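Local coordinates for protein phosphopantothenoylcysteine decarboxylase (Cryptococcus neoformans, PDB 6EOA) that binds flavin mononucleotide as a trimeric HFCD-family flavoprotein and probably decarboxylates phosphopantothenoylcysteine in the synthesis of coenzyme A, at residues A[77-82]-A[98-103]; A[146-151]-A[189-194]; A[58-63]-A[228-233]; A[126-131]-A[161-166]. All blocks are in the same frame, centred on the assembly; numbering follows the deposited sequence.

How the contacts relate
All four contacts belong to one Rossmann-like alpha/beta domain. Contacts 1 and 3 lie away from the flavin and meet each other where Val103 CG2 packs on Val58 CG2 at 3.7 Å. Contacts 2 and 4 sit nearer the subunit interface and the FMN: the side chains of Ile147 and Ala162 come within about 9 and 8 Å of a bound flavin. These two contacts, with centres 17 Å apart, are joined by a probable hydrogen bond from Arg161 NE to Gly150 O (3.2 Å), and both touch the second subunit. Contacts 1 and 2, 31 Å apart between centres, lie on opposite sides of the chain's centre. The chain segment spanned by contact 3 encloses the other three.

Contact 1. Residues A[77-82]-A[98-103]; sequences YSQEDV and GEHFGV
Gln79, in the first turn of helix 79-89, faces His100 in the irregular loop 98-103, with 8.2 Å between Gln79 CA and His100 CA, the nearest pair of CA atoms across the two segments. Side chains bridge that gap. Gln79 CG lies anti to its own nitrogen (chi1 173°) and the chain then bends at chi2, which lays CG and the amide over one face of the imidazole. CG stands 3.7 Å from the centroid of the His100 ring, a CH-pi contact almost straight above it, while Gln79 NE2 approaches His100 CG at 3.4 Å. Amide and ring planes are stacked, only 19° apart. The other face of the ring is covered by Gly98 O, 3.4 Å above the plane, so the imidazole is sandwiched between an amide and a carbonyl.

Both ends of the amide are held. NE2 donates to Val103 O (3.1 Å from Gln79 NE2, 157° at the hydrogen) and also to Asp83 OD1, and OE1 accepts from Val105 N. Asp83 serves the ring too, its OD2 pairing with His100 ND1; one carboxylate thus helps fix the rotation of both stacked groups. Val103 itself turns its side chain into the core against helix 50-59 and strand 63-69.

One residue before Gln79, Ser78 N-caps the helix: Ser78 N donates to Asp81 OD2 at 2.9 Å and Ser78 OG takes a weak bond from Asp81 N. The result is a capping box at the head of helix 79-89, tied by one glutamine to the loop leading into strand 105-106, outermost in this chain's Rossmann-like sheet.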
loop_
_atom_site.group_PDB
_atom_site.type_symbol
_atom_site.label_atom_id
_atom_site.label_comp_id
_atom_site.label_asym_id
_atom_site.label_seq_id
_atom_site.Cartn_x
_atom_site.Cartn_y
_atom_site.Cartn_z
ATOM N N TYR A 77 20.005 -1.720 -8.799
ATOM C CA TYR A 77 21.099 -0.855 -9.237
ATOM C C TYR A 77 21.369 0.261 -8.231
ATOM O O TYR A 77 20.508 0.608 -7.422
ATOM C CB TYR A 77 20.802 -0.260 -10.619
ATOM C CG TYR A 77 19.745 0.828 -10.631
ATOM C CD1 TYR A 77 20.097 2.168 -10.760
ATOM C CD2 TYR A 77 18.398 0.515 -10.511
ATOM C CE1 TYR A 77 19.132 3.165 -10.769
ATOM C CE2 TYR A 77 17.428 1.503 -10.522
ATOM C CZ TYR A 77 17.801 2.822 -10.649
ATOM O OH TYR A 77 16.837 3.804 -10.660
ATOM N N SER A 78 22.574 0.815 -8.291
ATOM C CA SER A 78 22.985 1.884 -7.389
ATOM C C SER A 78 23.284 3.173 -8.148
ATOM O O SER A 78 23.294 3.194 -9.380
ATOM C CB SER A 78 24.215 1.459 -6.590
ATOM O OG SER A 78 25.321 1.258 -7.454
ATOM N N GLN A 79 23.535 4.245 -7.406
ATOM C CA GLN A 79 23.884 5.525 -8.006
ATOM C C GLN A 79 25.193 5.405 -8.777
ATOM O O GLN A 79 25.381 6.033 -9.818
ATOM C CB GLN A 79 23.998 6.610 -6.932
ATOM C CG GLN A 79 24.514 7.942 -7.442
ATOM C CD GLN A 79 23.505 8.653 -8.314
ATOM O OE1 GLN A 79 22.368 8.888 -7.902
ATOM N NE2 GLN A 79 23.911 8.997 -9.530
ATOM N N GLU A 80 26.089 4.572 -8.266
ATOM C CA GLU A 80 27.404 4.444 -8.867
ATOM C C GLU A 80 27.351 3.620 -10.147
ATOM O O GLU A 80 28.176 3.808 -11.041
ATOM C CB GLU A 80 28.390 3.836 -7.872
ATOM C CG GLU A 80 29.755 4.513 -7.903
ATOM C CD GLU A 80 29.657 6.031 -7.806
ATOM O OE1 GLU A 80 28.841 6.539 -7.002
ATOM O OE2 GLU A 80 30.393 6.716 -8.547
ATOM N N ASP A 81 26.377 2.719 -10.238
ATOM C CA ASP A 81 26.122 2.007 -11.487
ATOM C C ASP A 81 25.781 3.018 -12.574
ATOM O O ASP A 81 26.290 2.940 -13.693
ATOM C CB ASP A 81 24.985 0.991 -11.328
ATOM C CG ASP A 81 25.370 -0.192 -10.456
ATOM O OD1 ASP A 81 26.573 -0.526 -10.392
ATOM O OD2 ASP A 81 24.468 -0.785 -9.828
ATOM N N VAL A 82 24.916 3.970 -12.231
ATOM C CA VAL A 82 24.541 5.042 -13.148
ATOM C C VAL A 82 25.759 5.883 -13.530
ATOM O O VAL A 82 25.992 6.153 -14.708
ATOM C CB VAL A 82 23.460 5.955 -12.536
ATOM C CG1 VAL A 82 23.240 7.179 -13.413
ATOM C CG2 VAL A 82 22.160 5.190 -12.340
ATOM N N GLY A 98 29.772 12.243 -6.777
ATOM C CA GLY A 98 30.124 13.612 -6.474
ATOM C C GLY A 98 28.811 14.239 -6.898
ATOM O O GLY A 98 27.793 14.100 -6.214
ATOM N N GLU A 99 28.826 14.896 -8.054
ATOM C CA GLU A 99 27.660 15.627 -8.531
ATOM C C GLU A 99 26.863 14.777 -9.518
ATOM O O GLU A 99 25.751 15.140 -9.898
ATOM C CB GLU A 99 28.073 16.954 -9.171
ATOM C CG GLU A 99 28.879 17.853 -8.241
ATOM C CD GLU A 99 28.239 18.013 -6.869
ATOM O OE1 GLU A 99 28.969 17.923 -5.860
ATOM O OE2 GLU A 99 27.013 18.236 -6.796
ATOM N N HIS A 100 27.446 13.649 -9.923
ATOM C CA HIS A 100 26.781 12.643 -10.759
ATOM C C HIS A 100 26.381 13.162 -12.149
ATOM O O HIS A 100 25.419 12.675 -12.744
ATOM C CB HIS A 100 25.548 12.081 -10.037
ATOM C CG HIS A 100 25.804 11.686 -8.614
ATOM N ND1 HIS A 100 26.880 10.914 -8.235
ATOM C CD2 HIS A 100 25.115 11.953 -7.477
ATOM C CE1 HIS A 100 26.848 10.726 -6.928
ATOM N NE2 HIS A 100 25.786 11.345 -6.444
ATOM N N PHE A 101 27.091 14.187 -12.621
ATOM C CA PHE A 101 27.102 14.613 -14.035
ATOM C C PHE A 101 25.980 15.448 -14.721
ATOM O O PHE A 101 26.068 15.610 -15.936
ATOM C CB PHE A 101 27.276 13.369 -14.920
ATOM C CG PHE A 101 28.637 12.751 -14.843
ATOM C CD1 PHE A 101 29.739 13.412 -15.353
ATOM C CD2 PHE A 101 28.814 11.495 -14.281
ATOM C CE1 PHE A 101 30.996 12.844 -15.291
ATOM C CE2 PHE A 101 30.069 10.918 -14.219
ATOM C CZ PHE A 101 31.163 11.595 -14.725
ATOM N N GLY A 102 24.945 15.975 -14.061
ATOM C CA GLY A 102 24.544 15.728 -12.695
ATOM C C GLY A 102 23.207 15.038 -12.872
ATOM O O GLY A 102 22.217 15.664 -13.253
ATOM N N VAL A 103 23.189 13.733 -12.619
ATOM C CA VAL A 103 21.972 12.941 -12.720
ATOM C C VAL A 103 21.791 12.227 -11.385
ATOM O O VAL A 103 22.340 11.148 -11.164
ATOM C CB VAL A 103 21.966 11.899 -13.853
ATOM C CG1 VAL A 103 20.632 11.165 -13.886
ATOM C CG2 VAL A 103 22.249 12.565 -15.192
#

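Contact 2. Residues A[146-151]-A[189-194]; sequences KIAGGI and LAVVQE
Ala148, Val192 and Val191 carry this apolar helix-helix contact, which packs the end of helix 141-149, closed by a Schellman motif, against helix 183-195 of the Rossmann-like domain. The backbones come close at the small residue, with Ala148 CA 5.8 Å from Val192 CA. No hydrogen bond crosses between the segments.

The methyl of Ala148 meets one branch from each valine: CB lies 4.1 Å from Val191 CG1 and more loosely 4.5 Å from Val192 CG2. Val191 CG1 is the branch anti to its backbone nitrogen (chi1 167°), and this methyl also reaches the backbone of the other helix, touching Ala148 O at 3.9 Å. Val192 uses its other kind of branch, CG2, which stands beside its own nitrogen and also meets Ile147, the residue before Ala148, whose CG2 methyl is 3.8 Å from Val192 CG2. The two branched side chains run at a slant to one another. Tyr198 packs on both Ile147 and Val192, and Leu144 adds to the apolar cover of Val192.

On the trimer side of the same turn, Lys146 NZ forms salt bridges with Asp142 and with Asp153 of the third subunit, while Ile151 packs on Ile151 of that subunit and on Asp142 of the second. The same end of helix 141-149 therefore touches both other subunits, and the Ile147 side chain is about 9 Å from a bound FMN. Gly150, at positive phi, makes the Schellman turn: Gly150 N bonds to Ile147 O at 3.1 Å, and Ile151 N reaches back to Lys146 O at 3.0 Å.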
loop_
_atom_site.group_PDB
_atom_site.type_symbol
_atom_site.label_atom_id
_atom_site.label_comp_id
_atom_site.label_asym_id
_atom_site.label_seq_id
_atom_site.Cartn_x
_atom_site.Cartn_y
_atom_site.Cartn_z
ATOM N N LYS A 146 -0.729 0.058 -8.420
ATOM C CA LYS A 146 -0.812 1.278 -7.614
ATOM C C LYS A 146 -1.266 2.472 -8.447
ATOM O O LYS A 146 -2.087 3.275 -7.996
ATOM C CB LYS A 146 0.531 1.594 -6.959
ATOM C CG LYS A 146 0.920 0.660 -5.821
ATOM C CD LYS A 146 1.820 1.389 -4.846
ATOM C CE LYS A 146 2.991 0.536 -4.393
ATOM N NZ LYS A 146 2.612 -0.502 -3.392
ATOM N N ILE A 147 -0.724 2.587 -9.656
ATOM C CA ILE A 147 -1.102 3.661 -10.571
ATOM C C ILE A 147 -2.582 3.565 -10.928
ATOM O O ILE A 147 -3.313 4.558 -10.863
ATOM C CB ILE A 147 -0.262 3.628 -11.866
ATOM C CG1 ILE A 147 1.194 3.989 -11.566
ATOM C CG2 ILE A 147 -0.836 4.588 -12.902
ATOM C CD1 ILE A 147 2.146 3.708 -12.710
ATOM N N ALA A 148 -3.016 2.363 -11.297
ATOM C CA ALA A 148 -4.409 2.120 -11.651
ATOM C C ALA A 148 -5.319 2.363 -10.455
ATOM O O ALA A 148 -6.469 2.765 -10.612
ATOM C CB ALA A 148 -4.586 0.705 -12.173
ATOM N N GLY A 149 -4.796 2.120 -9.258
ATOM C CA GLY A 149 -5.561 2.313 -8.040
ATOM C C GLY A 149 -5.551 3.741 -7.524
ATOM O O GLY A 149 -6.346 4.094 -6.656
ATOM N N GLY A 150 -4.650 4.566 -8.051
ATOM C CA GLY A 150 -4.574 5.960 -7.649
ATOM C C GLY A 150 -3.818 6.156 -6.350
ATOM O O GLY A 150 -3.817 7.244 -5.774
ATOM N N ILE A 151 -3.170 5.092 -5.889
ATOM C CA ILE A 151 -2.368 5.141 -4.676
ATOM C C ILE A 151 -1.084 5.925 -4.913
ATOM O O ILE A 151 -0.407 5.719 -5.918
ATOM C CB ILE A 151 -2.040 3.724 -4.188
ATOM C CG1 ILE A 151 -3.303 3.077 -3.628
ATOM C CG2 ILE A 151 -0.948 3.751 -3.129
ATOM C CD1 ILE A 151 -3.080 1.714 -3.074
ATOM N N LEU A 189 -3.905 -2.171 -17.241
ATOM C CA LEU A 189 -3.422 -1.583 -18.484
ATOM C C LEU A 189 -4.543 -0.785 -19.132
ATOM O O LEU A 189 -4.305 0.263 -19.722
ATOM C CB LEU A 189 -2.908 -2.656 -19.451
ATOM C CG LEU A 189 -1.625 -3.408 -19.086
ATOM C CD1 LEU A 189 -1.342 -4.493 -20.126
ATOM C CD2 LEU A 189 -0.441 -2.454 -18.962
ATOM N N ALA A 190 -5.766 -1.289 -19.008
ATOM C CA ALA A 190 -6.940 -0.618 -19.556
ATOM C C ALA A 190 -7.194 0.714 -18.856
ATOM O O ALA A 190 -7.388 1.737 -19.511
ATOM C CB ALA A 190 -8.165 -1.516 -19.445
ATOM N N VAL A 191 -7.196 0.690 -17.525
ATOM C CA VAL A 191 -7.358 1.902 -16.728
ATOM C C VAL A 191 -6.254 2.909 -17.041
ATOM O O VAL A 191 -6.512 4.081 -17.303
ATOM C CB VAL A 191 -7.353 1.586 -15.216
ATOM C CG1 VAL A 191 -7.213 2.864 -14.401
ATOM C CG2 VAL A 191 -8.611 0.833 -14.827
ATOM N N VAL A 192 -5.017 2.435 -17.025
ATOM C CA VAL A 192 -3.860 3.278 -17.291
ATOM C C VAL A 192 -3.905 3.904 -18.698
ATOM O O VAL A 192 -3.505 5.057 -18.893
ATOM C CB VAL A 192 -2.567 2.453 -17.089
ATOM C CG1 VAL A 192 -1.409 3.032 -17.860
ATOM C CG2 VAL A 192 -2.240 2.358 -15.604
ATOM N N GLN A 193 -4.433 3.160 -19.665
ATOM C CA GLN A 193 -4.449 3.605 -21.060
ATOM C C GLN A 193 -5.622 4.519 -21.401
ATOM O O GLN A 193 -5.439 5.650 -21.837
ATOM C CB GLN A 193 -4.469 2.395 -21.998
ATOM C CG GLN A 193 -3.179 2.188 -22.756
ATOM C CD GLN A 193 -3.174 0.907 -23.569
ATOM O OE1 GLN A 193 -3.420 -0.181 -23.041
ATOM N NE2 GLN A 193 -2.912 1.031 -24.866
ATOM N N GLU A 194 -6.830 4.003 -21.220
ATOM C CA GLU A 194 -8.041 4.729 -21.580
ATOM C C GLU A 194 -8.318 5.897 -20.642
ATOM O O GLU A 194 -8.593 7.013 -21.097
ATOM C CB GLU A 194 -9.249 3.792 -21.600
ATOM C CG GLU A 194 -9.159 2.718 -22.670
ATOM C CD GLU A 194 -9.950 1.457 -22.323
ATOM O OE1 GLU A 194 -10.779 1.490 -21.378
ATOM O OE2 GLU A 194 -9.743 0.430 -23.012
#

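Contact 3. Residues A[58-63]-A[228-233]; sequences VKSPNI and LIEGFA
Ile63 and Glu230 cross at about a right angle, the isoleucine at the start of strand 63-69 and the glutamate on helix 222-237. The joined elements belong to the Rossmann-like alpha/beta fold: residues 58-63 are the bend between helix 50-59 and strand 63-69, the closing part of a beta-alpha-beta crossover that starts at strand 35-41, and helix 222-237 is the last helix of the modelled chain.

Ile63 reaches out with its long branch. CG1 lies anti to the carbonyl carbon and chi2 continues it straight (175°), placing CD1 against two neighbours of the helix: Glu230 CG at 3.9 Å from Ile63 CD1, and the methyl of Ala233, whose CB is also 3.9 Å from that atom. The glutamate's aliphatic part thus serves as an apolar surface before its carboxylate turns to a polar partner. Phe35 and Val37 of strand 35-41 extend this core, Val37 touching both Ile63 and Ile229, and Phe35 touching Ala233.

Glu230 does not leave the helix toward the loop; its end swings there, through a chain bent at chi2 and with a chi1 of -109° that is far from staggered. This brings OE2 to Ser60, the first residue beyond helix 50-59 and the first of the type I turn Ser60 to Ile63. Lys59 NZ is 6.6 Å from Glu230 OE2, too far for a salt bridge, although its charge may still favour the carboxylate. The serine hydroxyl donates: Ser60 OG is 2.7 Å from Glu230 OE2, which accepts the hydrogen bond through its anti lone pair, the one turned away from the other carboxylate oxygen.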
loop_
_atom_site.group_PDB
_atom_site.type_symbol
_atom_site.label_atom_id
_atom_site.label_comp_id
_atom_site.label_asym_id
_atom_site.label_seq_id
_atom_site.Cartn_x
_atom_site.Cartn_y
_atom_site.Cartn_z
ATOM N N VAL A 58 21.922 10.821 -21.268
ATOM C CA VAL A 58 22.929 11.840 -20.972
ATOM C C VAL A 58 23.725 12.195 -22.226
ATOM O O VAL A 58 23.869 13.371 -22.574
ATOM C CB VAL A 58 23.914 11.380 -19.872
ATOM C CG1 VAL A 58 25.109 12.330 -19.796
ATOM C CG2 VAL A 58 23.212 11.284 -18.520
ATOM N N LYS A 59 24.228 11.168 -22.906
ATOM C CA LYS A 59 25.049 11.347 -24.098
ATOM C C LYS A 59 24.275 12.033 -25.220
ATOM O O LYS A 59 24.858 12.750 -26.034
ATOM C CB LYS A 59 25.585 9.997 -24.582
ATOM C CG LYS A 59 26.475 10.078 -25.817
ATOM C CD LYS A 59 26.409 8.785 -26.615
ATOM C CE LYS A 59 24.963 8.421 -26.926
ATOM N NZ LYS A 59 24.743 6.947 -26.968
ATOM N N SER A 60 22.963 11.806 -25.260
ATOM C CA SER A 60 22.109 12.441 -26.258
ATOM C C SER A 60 22.162 13.956 -26.082
ATOM O O SER A 60 21.896 14.465 -24.996
ATOM C CB SER A 60 20.672 11.928 -26.147
ATOM O OG SER A 60 19.955 12.161 -27.349
ATOM N N PRO A 61 22.512 14.677 -27.158
ATOM C CA PRO A 61 22.868 16.104 -27.142
ATOM C C PRO A 61 21.860 17.055 -26.475
ATOM O O PRO A 61 22.276 17.862 -25.642
ATOM C CB PRO A 61 23.012 16.446 -28.637
ATOM C CG PRO A 61 22.397 15.293 -29.382
ATOM C CD PRO A 61 22.617 14.106 -28.511
ATOM N N ASN A 62 20.580 16.977 -26.831
ATOM C CA ASN A 62 19.599 17.946 -26.337
ATOM C C ASN A 62 18.585 17.352 -25.369
ATOM O O ASN A 62 17.446 17.813 -25.292
ATOM C CB ASN A 62 18.856 18.596 -27.506
ATOM C CG ASN A 62 19.768 19.427 -28.388
ATOM O OD1 ASN A 62 19.743 19.307 -29.613
ATOM N ND2 ASN A 62 20.576 20.281 -27.767
ATOM N N ILE A 63 19.005 16.330 -24.632
ATOM C CA ILE A 63 18.128 15.666 -23.680
ATOM C C ILE A 63 18.771 15.613 -22.300
ATOM O O ILE A 63 19.935 15.232 -22.163
ATOM C CB ILE A 63 17.782 14.226 -24.133
ATOM C CG1 ILE A 63 17.148 14.234 -25.529
ATOM C CG2 ILE A 63 16.857 13.547 -23.124
ATOM C CD1 ILE A 63 16.885 12.850 -26.093
ATOM N N LEU A 228 12.521 5.402 -28.602
ATOM C CA LEU A 228 11.156 5.885 -28.422
ATOM C C LEU A 228 11.214 7.279 -27.815
ATOM O O LEU A 228 10.510 8.189 -28.251
ATOM C CB LEU A 228 10.333 4.955 -27.526
ATOM C CG LEU A 228 10.007 3.543 -28.026
ATOM C CD1 LEU A 228 8.963 2.886 -27.127
ATOM C CD2 LEU A 228 9.555 3.545 -29.481
ATOM N N ILE A 229 12.074 7.432 -26.811
ATOM C CA ILE A 229 12.272 8.708 -26.134
ATOM C C ILE A 229 12.780 9.789 -27.093
ATOM O O ILE A 229 12.284 10.917 -27.089
ATOM C CB ILE A 229 13.254 8.558 -24.959
ATOM C CG1 ILE A 229 12.595 7.772 -23.826
ATOM C CG2 ILE A 229 13.718 9.920 -24.461
ATOM C CD1 ILE A 229 13.493 7.556 -22.631
ATOM N N GLU A 230 13.758 9.438 -27.921
ATOM C CA GLU A 230 14.313 10.383 -28.888
ATOM C C GLU A 230 13.278 10.781 -29.938
ATOM O O GLU A 230 13.341 11.876 -30.498
ATOM C CB GLU A 230 15.551 9.793 -29.563
ATOM C CG GLU A 230 16.855 10.451 -29.135
ATOM C CD GLU A 230 17.946 9.441 -28.836
ATOM O OE1 GLU A 230 17.816 8.277 -29.271
ATOM O OE2 GLU A 230 18.934 9.811 -28.163
ATOM N N GLY A 231 12.322 9.890 -30.190
ATOM C CA GLY A 231 11.222 10.182 -31.092
ATOM C C GLY A 231 10.299 11.247 -30.530
ATOM O O GLY A 231 9.692 12.018 -31.278
ATOM N N PHE A 232 10.193 11.290 -29.205
ATOM C CA PHE A 232 9.401 12.312 -28.528
ATOM C C PHE A 232 10.162 13.626 -28.447
ATOM O O PHE A 232 9.569 14.702 -28.529
ATOM C CB PHE A 232 9.004 11.851 -27.126
ATOM C CG PHE A 232 7.689 11.138 -27.079
ATOM C CD1 PHE A 232 6.517 11.838 -26.852
ATOM C CD2 PHE A 232 7.622 9.769 -27.270
ATOM C CE1 PHE A 232 5.301 11.188 -26.813
ATOM C CE2 PHE A 232 6.408 9.111 -27.231
ATOM C CZ PHE A 232 5.247 9.822 -27.001
ATOM N N ALA A 233 11.477 13.530 -28.270
ATOM C CA ALA A 233 12.336 14.706 -28.278
ATOM C C ALA A 233 12.214 15.418 -29.617
ATOM O O ALA A 233 12.134 16.643 -29.670
ATOM C CB ALA A 233 13.780 14.318 -28.004
#

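Contact 4. Residues A[126-131]-A[161-166]; sequences ELRRWA and RALGPS
The guanidinium of Arg128 has the carbonyl oxygen of Ala162 at its edge, close to its plane. NH1 is nevertheless 3.7 Å from Ala162 O, and no hydrogen bond crosses between the two segments. The contact joins two helix ends of the Rossmann-like alpha/beta domain: helix 123-130, which leads into strand 133-139, and the exit of helix 155-162, from which the chain runs on toward strand 169-173.

The arginine's aliphatic chain does most of the touching. Its CG is anti to the backbone nitrogen (chi1 168°), and the chain then bends at chi3, bringing CD up to the carbonyl oxygen: Arg128 CD lies 3.0 Å from Ala162 O, a tight approach, while the methyl of Ala162 stays 4.4 Å from the same carbon. The backbones are near each other here, Arg128 CA lying 5.7 Å from Leu163 CA. Leu163 starts off away from helix 123-130, yet its end returns alongside the arginine, and the two side chains pass in opposite directions.

Arg128 and Ala162 have further neighbours. Leu159 of helix 155-162 packs on Arg128, and Asn176 of the second subunit also packs on this arginine; Ala162 meets Met179 of that subunit, so the contact lies at the trimer interface. The Ala162 side chain is about 8 Å from a bound FMN. One turn of helix 123-130 is braced separately by a salt bridge, Arg129 NH1 to Glu126 OE2 at 2.8 Å. Across the contact, the Leu163 methyl CD2 rests against Arg128 CG at 3.8 Å.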
loop_
_atom_site.group_PDB
_atom_site.type_symbol
_atom_site.label_atom_id
_atom_site.label_comp_id
_atom_site.label_asym_id
_atom_site.label_seq_id
_atom_site.Cartn_x
_atom_site.Cartn_y
_atom_site.Cartn_z
ATOM N N GLU A 126 8.195 19.772 -8.002
ATOM C CA GLU A 126 9.317 20.284 -8.785
ATOM C C GLU A 126 9.609 19.397 -9.995
ATOM O O GLU A 126 9.920 19.892 -11.079
ATOM C CB GLU A 126 10.570 20.402 -7.917
ATOM C CG GLU A 126 10.404 21.270 -6.680
ATOM C CD GLU A 126 10.105 22.722 -7.011
ATOM O OE1 GLU A 126 11.049 23.542 -6.990
ATOM O OE2 GLU A 126 8.927 23.046 -7.279
ATOM N N LEU A 127 9.506 18.086 -9.800
ATOM C CA LEU A 127 9.775 17.129 -10.868
ATOM C C LEU A 127 8.687 17.164 -11.938
ATOM O O LEU A 127 8.971 17.002 -13.126
ATOM C CB LEU A 127 9.911 15.716 -10.294
ATOM C CG LEU A 127 11.253 15.394 -9.633
ATOM C CD1 LEU A 127 11.164 14.118 -8.821
ATOM C CD2 LEU A 127 12.350 15.277 -10.689
ATOM N N ARG A 128 7.444 17.379 -11.514
ATOM C CA ARG A 128 6.328 17.488 -12.449
ATOM C C ARG A 128 6.485 18.694 -13.369
ATOM O O ARG A 128 6.226 18.609 -14.570
ATOM C CB ARG A 128 5.003 17.594 -11.701
ATOM C CG ARG A 128 3.852 18.003 -12.601
ATOM C CD ARG A 128 2.768 18.703 -11.823
ATOM N NE ARG A 128 3.042 20.115 -11.590
ATOM C CZ ARG A 128 2.369 20.860 -10.722
ATOM N NH1 ARG A 128 1.394 20.315 -10.004
ATOM N NH2 ARG A 128 2.670 22.145 -10.565
ATOM N N ARG A 129 6.896 19.818 -12.790
ATOM C CA ARG A 129 7.112 21.046 -13.548
ATOM C C ARG A 129 8.236 20.871 -14.561
ATOM O O ARG A 129 8.117 21.267 -15.722
ATOM C CB ARG A 129 7.437 22.205 -12.602
ATOM C CG ARG A 129 6.318 22.543 -11.630
ATOM C CD ARG A 129 6.718 23.661 -10.674
ATOM N NE ARG A 129 5.607 24.074 -9.821
ATOM C CZ ARG A 129 5.750 24.665 -8.637
ATOM N NH1 ARG A 129 6.964 24.906 -8.158
ATOM N NH2 ARG A 129 4.682 25.007 -7.929
ATOM N N TRP A 130 9.320 20.260 -14.095
ATOM C CA TRP A 130 10.527 20.031 -14.878
ATOM C C TRP A 130 10.292 19.132 -16.092
ATOM O O TRP A 130 10.716 19.451 -17.205
ATOM C CB TRP A 130 11.602 19.415 -13.970
ATOM C CG TRP A 130 12.963 19.278 -14.587
ATOM C CD1 TRP A 130 13.940 20.228 -14.629
ATOM C CD2 TRP A 130 13.508 18.113 -15.223
ATOM N NE1 TRP A 130 15.055 19.733 -15.264
ATOM C CE2 TRP A 130 14.815 18.437 -15.638
ATOM C CE3 TRP A 130 13.014 16.833 -15.488
ATOM C CZ2 TRP A 130 15.634 17.526 -16.303
ATOM C CZ3 TRP A 130 13.829 15.929 -16.150
ATOM C CH2 TRP A 130 15.125 16.280 -16.548
ATOM N N ALA A 131 9.611 18.011 -15.864
ATOM C CA ALA A 131 9.467 16.953 -16.865
ATOM C C ALA A 131 8.701 17.366 -18.124
ATOM O O ALA A 131 7.630 17.972 -18.049
ATOM C CB ALA A 131 8.793 15.745 -16.236
ATOM N N ARG A 161 0.672 11.079 -10.015
ATOM C CA ARG A 161 -0.645 11.566 -9.615
ATOM C C ARG A 161 -0.752 13.079 -9.778
ATOM O O ARG A 161 -1.832 13.605 -10.034
ATOM C CB ARG A 161 -0.939 11.177 -8.165
ATOM C CG ARG A 161 -2.379 11.405 -7.726
ATOM C CD ARG A 161 -3.332 10.414 -8.391
ATOM N NE ARG A 161 -4.313 9.881 -7.446
ATOM C CZ ARG A 161 -5.395 10.539 -7.046
ATOM N NH1 ARG A 161 -5.634 11.758 -7.508
ATOM N NH2 ARG A 161 -6.235 9.981 -6.184
ATOM N N ALA A 162 0.374 13.772 -9.636
ATOM C CA ALA A 162 0.385 15.232 -9.663
ATOM C C ALA A 162 0.561 15.805 -11.065
ATOM O O ALA A 162 0.415 17.009 -11.258
ATOM C CB ALA A 162 1.479 15.765 -8.751
ATOM N N LEU A 163 0.872 14.952 -12.036
ATOM C CA LEU A 163 1.124 15.413 -13.403
ATOM C C LEU A 163 -0.043 16.191 -14.002
ATOM O O LEU A 163 -1.197 15.990 -13.627
ATOM C CB LEU A 163 1.449 14.234 -14.318
ATOM C CG LEU A 163 2.837 13.612 -14.212
ATOM C CD1 LEU A 163 2.987 12.546 -15.271
ATOM C CD2 LEU A 163 3.916 14.670 -14.358
ATOM N N GLY A 164 0.274 17.085 -14.932
ATOM C CA GLY A 164 -0.738 17.728 -15.748
ATOM C C GLY A 164 -0.835 16.985 -17.067
ATOM O O GLY A 164 0.110 16.298 -17.458
ATOM N N PRO A 165 -1.974 17.121 -17.770
ATOM C CA PRO A 165 -2.178 16.419 -19.043
ATOM C C PRO A 165 -1.208 16.906 -20.117
ATOM O O PRO A 165 -1.116 16.313 -21.194
ATOM C CB PRO A 165 -3.623 16.766 -19.411
ATOM C CG PRO A 165 -3.889 18.056 -18.716
ATOM C CD PRO A 165 -3.106 18.001 -17.434
ATOM N N SER A 166 -0.497 17.987 -19.806
ATOM C CA SER A 166 0.579 18.505 -20.638
ATOM C C SER A 166 1.633 17.434 -20.871
ATOM O O SER A 166 2.104 17.240 -21.991
ATOM C CB SER A 166 1.222 19.726 -19.976
ATOM O OG SER A 166 0.264 20.485 -19.263
#